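Local coordinates for putative cell surface protein (Streptococcus pyogenes, PDB 4OFQ) that probably helps the bacterium adhere to surfaces as the beta-sandwich C-terminal part of AspA, a cell-surface adhesin of the antigen I/II family, at residues D297-V302 against S306-D311; W224-N229 against T235-V240; D253-T258 against K277-V282. All coordinates share one frame; numbering follows the deposited sequence.

Interaction 1. Residues D297-V302 against S306-D311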
loop_
_atom_site.group_PDB
_atom_site.type_symbol
_atom_site.label_atom_id
_atom_site.label_comp_id
_atom_site.label_asym_id
_atom_site.label_seq_id
_atom_site.Cartn_x
_atom_site.Cartn_y
_atom_site.Cartn_z
ATOM N N ASP A 297 0.975 20.014 7.742
ATOM C CA ASP A 297 0.088 20.253 8.879
ATOM C C ASP A 297 -1.377 20.340 8.429
ATOM O O ASP A 297 -2.288 19.985 9.186
ATOM C CB ASP A 297 0.520 21.487 9.685
ATOM C CG ASP A 297 0.758 22.704 8.813
ATOM O OD1 ASP A 297 1.799 22.746 8.118
ATOM O OD2 ASP A 297 -0.093 23.619 8.828
ATOM N N PHE A 298 -1.596 20.805 7.202
ATOM C CA PHE A 298 -2.925 20.767 6.597
ATOM C C PHE A 298 -3.327 19.339 6.217
ATOM O O PHE A 298 -4.403 18.863 6.599
ATOM C CB PHE A 298 -3.010 21.661 5.360
ATOM C CG PHE A 298 -4.305 21.503 4.597
ATOM C CD1 PHE A 298 -5.491 22.001 5.106
ATOM C CD2 PHE A 298 -4.336 20.828 3.394
ATOM C CE1 PHE A 298 -6.681 21.850 4.411
ATOM C CE2 PHE A 298 -5.516 20.674 2.699
ATOM C CZ PHE A 298 -6.691 21.186 3.211
ATOM N N LEU A 299 -2.461 18.663 5.462
ATOM C CA LEU A 299 -2.730 17.294 5.036
ATOM C C LEU A 299 -3.055 16.409 6.232
ATOM O O LEU A 299 -3.913 15.535 6.144
ATOM C CB LEU A 299 -1.547 16.714 4.267
ATOM C CG LEU A 299 -1.282 17.366 2.908
ATOM C CD1 LEU A 299 -0.040 16.775 2.256
ATOM C CD2 LEU A 299 -2.500 17.236 2.022
ATOM N N ALA A 300 -2.395 16.668 7.356
ATOM C CA ALA A 300 -2.594 15.852 8.549
ATOM C C ALA A 300 -4.004 15.976 9.141
ATOM O O ALA A 300 -4.427 15.137 9.945
ATOM C CB ALA A 300 -1.532 16.172 9.597
ATOM N N LYS A 301 -4.730 17.015 8.738
ATOM C CA LYS A 301 -6.064 17.265 9.272
ATOM C C LYS A 301 -7.197 16.624 8.461
ATOM O O LYS A 301 -8.342 16.618 8.909
ATOM C CB LYS A 301 -6.302 18.776 9.410
ATOM C CG LYS A 301 -5.354 19.458 10.396
ATOM C CD LYS A 301 -5.594 20.957 10.439
ATOM C CE LYS A 301 -4.841 21.605 11.593
ATOM N NZ LYS A 301 -5.170 23.053 11.701
ATOM N N VAL A 302 -6.889 16.094 7.275
ATOM C CA VAL A 302 -7.914 15.472 6.438
ATOM C C VAL A 302 -8.263 14.096 7.007
ATOM O O VAL A 302 -7.389 13.254 7.172
ATOM C CB VAL A 302 -7.456 15.358 4.958
ATOM C CG1 VAL A 302 -8.547 14.720 4.088
ATOM C CG2 VAL A 302 -7.098 16.727 4.414
ATOM N N SER A 306 -12.923 11.056 4.456
ATOM C CA SER A 306 -13.046 12.104 3.440
ATOM C C SER A 306 -12.146 11.860 2.238
ATOM O O SER A 306 -10.991 11.455 2.385
ATOM C CB SER A 306 -12.699 13.480 4.023
ATOM O OG SER A 306 -12.727 14.487 3.008
ATOM N N GLU A 307 -12.674 12.113 1.048
ATOM C CA GLU A 307 -11.831 12.125 -0.150
ATOM C C GLU A 307 -10.904 13.332 -0.108
ATOM O O GLU A 307 -11.137 14.266 0.657
ATOM C CB GLU A 307 -12.686 12.195 -1.416
ATOM C CG GLU A 307 -13.546 10.969 -1.660
ATOM C CD GLU A 307 -14.139 10.937 -3.063
ATOM O OE1 GLU A 307 -14.553 12.006 -3.553
ATOM O OE2 GLU A 307 -14.180 9.842 -3.674
ATOM N N PHE A 308 -9.858 13.319 -0.931
ATOM C CA PHE A 308 -9.010 14.500 -1.089
ATOM C C PHE A 308 -8.542 14.599 -2.528
ATOM O O PHE A 308 -8.072 13.622 -3.107
ATOM C CB PHE A 308 -7.801 14.480 -0.131
ATOM C CG PHE A 308 -6.911 15.700 -0.253
ATOM C CD1 PHE A 308 -7.212 16.873 0.430
ATOM C CD2 PHE A 308 -5.791 15.684 -1.071
ATOM C CE1 PHE A 308 -6.406 18.002 0.313
ATOM C CE2 PHE A 308 -4.980 16.809 -1.201
ATOM C CZ PHE A 308 -5.291 17.973 -0.496
ATOM N N GLY A 309 -8.681 15.776 -3.122
ATOM C CA GLY A 309 -8.153 15.973 -4.460
ATOM C C GLY A 309 -8.080 17.445 -4.812
ATOM O O GLY A 309 -8.869 18.250 -4.302
ATOM N N ALA A 310 -7.136 17.794 -5.675
ATOM C CA ALA A 310 -7.009 19.170 -6.139
ATOM C C ALA A 310 -6.459 19.193 -7.554
ATOM O O ALA A 310 -5.723 18.278 -7.953
ATOM C CB ALA A 310 -6.096 19.962 -5.203
ATOM N N ASP A 311 -6.829 20.232 -8.303
ATOM C CA ASP A 311 -6.242 20.504 -9.614
ATOM C C ASP A 311 -5.437 21.787 -9.530
ATOM O O ASP A 311 -5.852 22.753 -8.869
ATOM C CB ASP A 311 -7.316 20.709 -10.684
ATOM C CG ASP A 311 -8.001 19.424 -11.086
ATOM O OD1 ASP A 311 -7.572 18.337 -10.627
ATOM O OD2 ASP A 311 -8.983 19.510 -11.851
#

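Interaction 2. Residues W224-N229 against T235-V240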
loop_
_atom_site.group_PDB
_atom_site.type_symbol
_atom_site.label_atom_id
_atom_site.label_comp_id
_atom_site.label_asym_id
_atom_site.label_seq_id
_atom_site.Cartn_x
_atom_site.Cartn_y
_atom_site.Cartn_z
ATOM N N TRP A 224 -4.807 13.262 -8.523
ATOM C CA TRP A 224 -5.533 12.025 -8.285
ATOM C C TRP A 224 -6.406 12.241 -7.063
ATOM O O TRP A 224 -6.001 12.911 -6.114
ATOM C CB TRP A 224 -4.528 10.873 -8.050
ATOM C CG TRP A 224 -5.136 9.556 -7.698
ATOM C CD1 TRP A 224 -5.892 8.754 -8.507
ATOM C CD2 TRP A 224 -5.026 8.866 -6.444
ATOM N NE1 TRP A 224 -6.280 7.622 -7.827
ATOM C CE2 TRP A 224 -5.750 7.660 -6.563
ATOM C CE3 TRP A 224 -4.380 9.150 -5.237
ATOM C CZ2 TRP A 224 -5.844 6.735 -5.522
ATOM C CZ3 TRP A 224 -4.475 8.227 -4.195
ATOM C CH2 TRP A 224 -5.212 7.039 -4.345
ATOM N N VAL A 225 -7.617 11.699 -7.091
ATOM C CA VAL A 225 -8.504 11.805 -5.936
ATOM C C VAL A 225 -8.204 10.660 -4.953
ATOM O O VAL A 225 -8.269 9.483 -5.313
ATOM C CB VAL A 225 -9.972 11.769 -6.349
ATOM C CG1 VAL A 225 -10.851 11.721 -5.112
ATOM C CG2 VAL A 225 -10.319 13.008 -7.229
ATOM N N VAL A 226 -7.860 11.019 -3.718
ATOM C CA VAL A 226 -7.613 10.037 -2.669
ATOM C C VAL A 226 -8.960 9.572 -2.146
ATOM O O VAL A 226 -9.757 10.385 -1.680
ATOM C CB VAL A 226 -6.788 10.656 -1.528
ATOM C CG1 VAL A 226 -6.511 9.642 -0.432
ATOM C CG2 VAL A 226 -5.474 11.191 -2.072
ATOM N N PRO A 227 -9.227 8.263 -2.232
ATOM C CA PRO A 227 -10.556 7.725 -1.935
ATOM C C PRO A 227 -10.783 7.515 -0.457
ATOM O O PRO A 227 -9.811 7.425 0.307
ATOM C CB PRO A 227 -10.533 6.361 -2.630
ATOM C CG PRO A 227 -9.089 5.929 -2.481
ATOM C CD PRO A 227 -8.292 7.210 -2.685
ATOM N N THR A 228 -12.052 7.416 -0.066
ATOM C CA THR A 228 -12.395 7.086 1.308
ATOM C C THR A 228 -12.233 5.589 1.512
ATOM O O THR A 228 -12.016 4.851 0.550
ATOM C CB THR A 228 -13.833 7.505 1.676
ATOM O OG1 THR A 228 -14.761 6.816 0.832
ATOM C CG2 THR A 228 -14.015 9.001 1.493
ATOM N N ASN A 229 -12.342 5.157 2.765
ATOM C CA ASN A 229 -12.086 3.765 3.139
ATOM C C ASN A 229 -10.668 3.323 2.750
ATOM O O ASN A 229 -10.444 2.218 2.241
ATOM C CB ASN A 229 -13.158 2.833 2.565
ATOM C CG ASN A 229 -13.341 1.571 3.394
ATOM O OD1 ASN A 229 -13.344 0.466 2.859
ATOM N ND2 ASN A 229 -13.488 1.734 4.706
ATOM N N THR A 235 0.514 12.428 3.916
ATOM C CA THR A 235 1.728 13.145 4.329
ATOM C C THR A 235 2.373 13.959 3.196
ATOM O O THR A 235 3.200 14.846 3.441
ATOM C CB THR A 235 2.768 12.214 4.984
ATOM O OG1 THR A 235 3.064 11.119 4.113
ATOM C CG2 THR A 235 2.238 11.668 6.297
ATOM N N GLU A 236 1.997 13.652 1.959
ATOM C CA GLU A 236 2.517 14.382 0.793
ATOM C C GLU A 236 1.505 14.387 -0.345
ATOM O O GLU A 236 0.881 13.362 -0.624
ATOM C CB GLU A 236 3.811 13.744 0.294
ATOM C CG GLU A 236 4.357 14.364 -1.008
ATOM C CD GLU A 236 5.631 13.700 -1.491
ATOM O OE1 GLU A 236 5.659 12.455 -1.591
ATOM O OE2 GLU A 236 6.612 14.429 -1.766
ATOM N N TYR A 237 1.362 15.542 -0.994
ATOM C CA TYR A 237 0.512 15.708 -2.182
ATOM C C TYR A 237 1.115 16.925 -2.881
ATOM O O TYR A 237 0.845 18.082 -2.522
ATOM C CB TYR A 237 -0.952 15.952 -1.799
ATOM C CG TYR A 237 -1.977 15.773 -2.926
ATOM C CD1 TYR A 237 -2.234 16.798 -3.851
ATOM C CD2 TYR A 237 -2.713 14.605 -3.034
ATOM C CE1 TYR A 237 -3.188 16.639 -4.879
ATOM C CE2 TYR A 237 -3.660 14.431 -4.050
ATOM C CZ TYR A 237 -3.895 15.446 -4.967
ATOM O OH TYR A 237 -4.858 15.249 -5.945
ATOM N N LYS A 238 1.972 16.649 -3.852
ATOM C CA LYS A 238 2.821 17.672 -4.454
ATOM C C LYS A 238 2.838 17.542 -5.970
ATOM O O LYS A 238 3.038 16.444 -6.500
ATOM C CB LYS A 238 4.246 17.529 -3.904
ATOM C CG LYS A 238 5.244 18.537 -4.474
ATOM C CD LYS A 238 6.563 18.495 -3.717
ATOM C CE LYS A 238 7.359 17.247 -4.023
ATOM N NZ LYS A 238 8.728 17.352 -3.409
ATOM N N PHE A 239 2.633 18.666 -6.658
ATOM C CA PHE A 239 2.698 18.708 -8.111
ATOM C C PHE A 239 4.099 19.153 -8.491
ATOM O O PHE A 239 4.600 20.148 -7.962
ATOM C CB PHE A 239 1.717 19.743 -8.669
ATOM C CG PHE A 239 0.270 19.493 -8.337
ATOM C CD1 PHE A 239 -0.233 19.796 -7.081
ATOM C CD2 PHE A 239 -0.608 19.024 -9.308
ATOM C CE1 PHE A 239 -1.572 19.601 -6.778
ATOM C CE2 PHE A 239 -1.948 18.835 -9.016
ATOM C CZ PHE A 239 -2.432 19.125 -7.736
ATOM N N VAL A 240 4.727 18.437 -9.424
ATOM C CA VAL A 240 6.025 18.845 -9.952
ATOM C C VAL A 240 5.966 18.947 -11.487
ATOM O O VAL A 240 5.521 18.021 -12.174
ATOM C CB VAL A 240 7.137 17.872 -9.528
ATOM C CG1 VAL A 240 8.472 18.349 -10.059
ATOM C CG2 VAL A 240 7.189 17.758 -8.011
#

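Interaction 3. Residues D253-T258 against K277-V282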
loop_
_atom_site.group_PDB
_atom_site.type_symbol
_atom_site.label_atom_id
_atom_site.label_comp_id
_atom_site.label_asym_id
_atom_site.label_seq_id
_atom_site.Cartn_x
_atom_site.Cartn_y
_atom_site.Cartn_z
ATOM N N ASP A 253 -0.156 30.680 -10.905
ATOM C CA ASP A 253 -0.912 29.444 -10.770
ATOM C C ASP A 253 -2.157 29.634 -9.924
ATOM O O ASP A 253 -2.435 30.737 -9.430
ATOM C CB ASP A 253 -0.044 28.310 -10.218
ATOM C CG ASP A 253 0.388 28.549 -8.778
ATOM O OD1 ASP A 253 0.073 29.621 -8.215
ATOM O OD2 ASP A 253 1.053 27.661 -8.200
ATOM N N LYS A 254 -2.912 28.554 -9.792
ATOM C CA LYS A 254 -4.073 28.508 -8.912
ATOM C C LYS A 254 -4.272 27.041 -8.557
ATOM O O LYS A 254 -3.909 26.160 -9.337
ATOM C CB LYS A 254 -5.312 29.053 -9.637
ATOM C CG LYS A 254 -6.595 28.973 -8.822
ATOM C CD LYS A 254 -7.736 29.793 -9.438
ATOM C CE LYS A 254 -8.094 29.307 -10.832
ATOM N NZ LYS A 254 -9.315 29.996 -11.367
ATOM N N VAL A 255 -4.828 26.766 -7.386
ATOM C CA VAL A 255 -5.097 25.376 -7.012
ATOM C C VAL A 255 -6.487 25.274 -6.365
ATOM O O VAL A 255 -6.819 26.063 -5.466
ATOM C CB VAL A 255 -3.986 24.824 -6.079
ATOM C CG1 VAL A 255 -3.797 25.739 -4.871
ATOM C CG2 VAL A 255 -4.322 23.392 -5.636
ATOM N N LEU A 256 -7.312 24.347 -6.856
ATOM C CA LEU A 256 -8.706 24.247 -6.423
ATOM C C LEU A 256 -9.051 22.854 -5.917
ATOM O O LEU A 256 -8.585 21.853 -6.458
ATOM C CB LEU A 256 -9.651 24.565 -7.582
ATOM C CG LEU A 256 -9.455 25.911 -8.274
ATOM C CD1 LEU A 256 -10.397 26.046 -9.465
ATOM C CD2 LEU A 256 -9.685 27.020 -7.275
ATOM N N ALA A 257 -9.900 22.786 -4.904
ATOM C CA ALA A 257 -10.382 21.488 -4.438
ATOM C C ALA A 257 -11.253 20.866 -5.522
ATOM O O ALA A 257 -12.067 21.557 -6.138
ATOM C CB ALA A 257 -11.163 21.644 -3.136
ATOM N N THR A 258 -11.064 19.571 -5.783
ATOM C CA THR A 258 -11.908 18.873 -6.753
ATOM C C THR A 258 -12.947 17.949 -6.116
ATOM O O THR A 258 -13.736 17.315 -6.821
ATOM C CB THR A 258 -11.067 18.078 -7.764
ATOM O OG1 THR A 258 -10.089 17.306 -7.064
ATOM C CG2 THR A 258 -10.361 19.025 -8.722
ATOM N N LYS A 277 -3.844 28.884 0.278
ATOM C CA LYS A 277 -3.330 29.127 1.620
ATOM C C LYS A 277 -2.849 27.859 2.325
ATOM O O LYS A 277 -2.220 27.933 3.383
ATOM C CB LYS A 277 -4.359 29.871 2.486
ATOM C CG LYS A 277 -5.614 29.074 2.830
ATOM C CD LYS A 277 -6.595 29.960 3.570
ATOM C CE LYS A 277 -7.517 29.174 4.472
ATOM N NZ LYS A 277 -8.304 30.070 5.383
ATOM N N TYR A 278 -3.159 26.699 1.750
ATOM C CA TYR A 278 -2.726 25.433 2.331
ATOM C C TYR A 278 -1.516 24.886 1.581
ATOM O O TYR A 278 -1.103 23.743 1.797
ATOM C CB TYR A 278 -3.859 24.405 2.294
ATOM C CG TYR A 278 -5.149 24.904 2.897
ATOM C CD1 TYR A 278 -5.234 25.203 4.256
ATOM C CD2 TYR A 278 -6.285 25.068 2.112
ATOM C CE1 TYR A 278 -6.418 25.650 4.816
ATOM C CE2 TYR A 278 -7.475 25.521 2.664
ATOM C CZ TYR A 278 -7.535 25.804 4.019
ATOM O OH TYR A 278 -8.715 26.261 4.575
ATOM N N THR A 279 -0.953 25.699 0.690
ATOM C CA THR A 279 0.119 25.223 -0.181
ATOM C C THR A 279 1.273 26.209 -0.280
ATOM O O THR A 279 1.192 27.348 0.199
ATOM C CB THR A 279 -0.379 24.963 -1.617
ATOM O OG1 THR A 279 -0.822 26.199 -2.199
ATOM C CG2 THR A 279 -1.519 23.958 -1.627
ATOM N N GLU A 280 2.339 25.757 -0.924
ATOM C CA GLU A 280 3.483 26.606 -1.234
ATOM C C GLU A 280 3.862 26.370 -2.684
ATOM O O GLU A 280 4.021 25.227 -3.117
ATOM C CB GLU A 280 4.678 26.270 -0.339
ATOM C CG GLU A 280 4.446 26.498 1.147
ATOM C CD GLU A 280 5.526 25.856 2.009
ATOM O OE1 GLU A 280 6.610 25.534 1.472
ATOM O OE2 GLU A 280 5.283 25.664 3.221
ATOM N N THR A 281 3.992 27.451 -3.438
ATOM C CA THR A 281 4.405 27.349 -4.825
ATOM C C THR A 281 5.843 27.808 -4.931
ATOM O O THR A 281 6.216 28.835 -4.369
ATOM C CB THR A 281 3.518 28.217 -5.740
ATOM O OG1 THR A 281 2.194 27.667 -5.786
ATOM C CG2 THR A 281 4.100 28.276 -7.160
ATOM N N VAL A 282 6.661 27.036 -5.632
ATOM C CA VAL A 282 8.022 27.475 -5.921
ATOM C C VAL A 282 8.259 27.378 -7.418
ATOM O O VAL A 282 8.065 26.319 -8.025
ATOM C CB VAL A 282 9.074 26.628 -5.182
ATOM C CG1 VAL A 282 10.482 27.057 -5.598
ATOM C CG2 VAL A 282 8.903 26.759 -3.670
#

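Interaction 1. Residues D297-V302 against S306-D311
Val302 and Ser306 are the nearest backbone pair, 6.8 Å from CA to CA, where a type I turn from Leu299 to Val302 ends and the chain soon returns as an extended segment leading into strand 310-318. No hydrogen bond crosses; the contact is an aromatic-aliphatic cluster of the sandwich interior round Phe308, whose CG is anti to the backbone N (chi1 -179°), which carries the ring across to three apolar side chains. Phe298 meets it with one ring edge, CE2 lying 3.7 Å from CE1 of Phe308. Leu299 comes crosswise, its CD2 methyl 3.8 Å from Phe308 CZ. Val302 divides its branches: CG2 rests 4.0 Å from Phe308 CD1, while CG1 lies near the Ser306 hydroxyl and the Glu307 carbonyl. Those polar atoms are already engaged, since Ser306 OG donates to Glu307 O at 2.8 Å, on an in-plane lone pair of the carbonyl, and is also hydrogen-bonded to Thr262 N. Around this buried cluster, Phe298 stacks on Tyr278, Phe294 of strand 289-294 meets Phe308 edge-to-face, and Ile261 of strand 261-262 touches both Val302 and Phe308, so the short helix 296-299 and its turn pack against the approach to strand 310-318.

Interaction 2. Residues W224-N229 against T235-V240
Tyr237 reaches from the start of strand 237-242 to the loop after strand 216-222 and hydrogen-bonds the backbone there: its OH donates to Trp224 O at 2.6 Å. The acceptor lies at the edge of the phenol ring and in its plane. Seen from the carbonyl, the hydroxyl approaches at a C=O...donor angle of 133° and stands 33° out of the carbonyl plane. The amide of the same residue, Trp224 N, is also close, 3.3 Å from Tyr237 OH, yet its angle is too poor for a bond. Beside the hydroxyl the contact turns apolar: Val226 CG2 approaches the same ring edge, 4.2 Å from Tyr237 CE2.

Several features put these groups in place. With CG roughly anti to its backbone N (chi1 -165°), Tyr237 projects its ring away from its own strand; the hydroxyl end spans to the loop carbonyl while the CE2 edge meets Val226, although the nearest loop CA, that of Trp224, is 9.3 Å from the CA of Tyr237. The loop is extended here, and Val226 N lies 4.2 Å above one face of the Trp224 indole, toward its rim. Further out, Phe308 packs edge-to-face with the Tyr237 ring and pairs its backbone with Val226, while Ala310 N makes a weak hydrogen bond to Tyr237 OH. Tyr237 itself is backbone-bonded to Phe294 of strand 289-294 and packs on Leu330 of strand 323-332, so a buried tyrosine hydroxyl satisfies a loop carbonyl and links one sheet to the loop alongside the segment entering strand 310-318.

Interaction 3. Residues D253-T258 against K277-V282
Asp253 and Thr281 supply the tight part of this contact, meeting head-on from the two strands so that Thr281 OG1 donates to Asp253 OD2 at 2.7 Å. The bond uses the syn lone pair of the carboxylate oxygen. Thr281 places its OG1 anti to the carbonyl carbon (chi1 -68°), which turns the hydroxyl to the aspartate; its CG2 methyl follows closely, 3.3 Å from the same OD2. Two residues along, the fit is looser. Val255 and Thr279 lie side by side, running opposite ways, and their nearest atoms, Val255 CG1 and Thr279 OG1, are 4.0 Å apart without a bond, the hydroxyl being hydrogen-bonded to Ala276 O instead. The strands run 8.2 Å apart between CA of Asp253 and CA of Thr281, so their side chains make the contact. Val255 alone of the four is buried, against Ala310; the other three are partly exposed, and Glu280 and Val282 point away from strand 253-257 on the exposed side. Tyr290 OH also bonds Asp253 OD2, so two hydroxyls grip one carboxylate oxygen; this would probably stabilise a negative charge there and is consistent with an ionised aspartate tying together strands of facing sheets.

In the fold
Interactions 1 and 2 belong to the buried interior and adjoin directly, their centres about 7 Å apart, whereas interaction 3 is only partly buried, its centre about 12 and 13 Å from theirs. Interactions 1 and 3 share a sheet: 306-311 pairs with 253-258 through Asp311 O to Leu256 N and Gly309 O to Thr258 N. Strand 289-294 also borders all three contacts. Chemistry follows place. Interaction 1 is chiefly apolar, with no hydrogen bond crossing, interaction 2 satisfies a loop carbonyl with a phenol, and interaction 3, nearest the solvent, uses a carboxylate, probably charged. Interaction 3 links strands of both sheets directly; 1 and 2 pack connecting segments beside them.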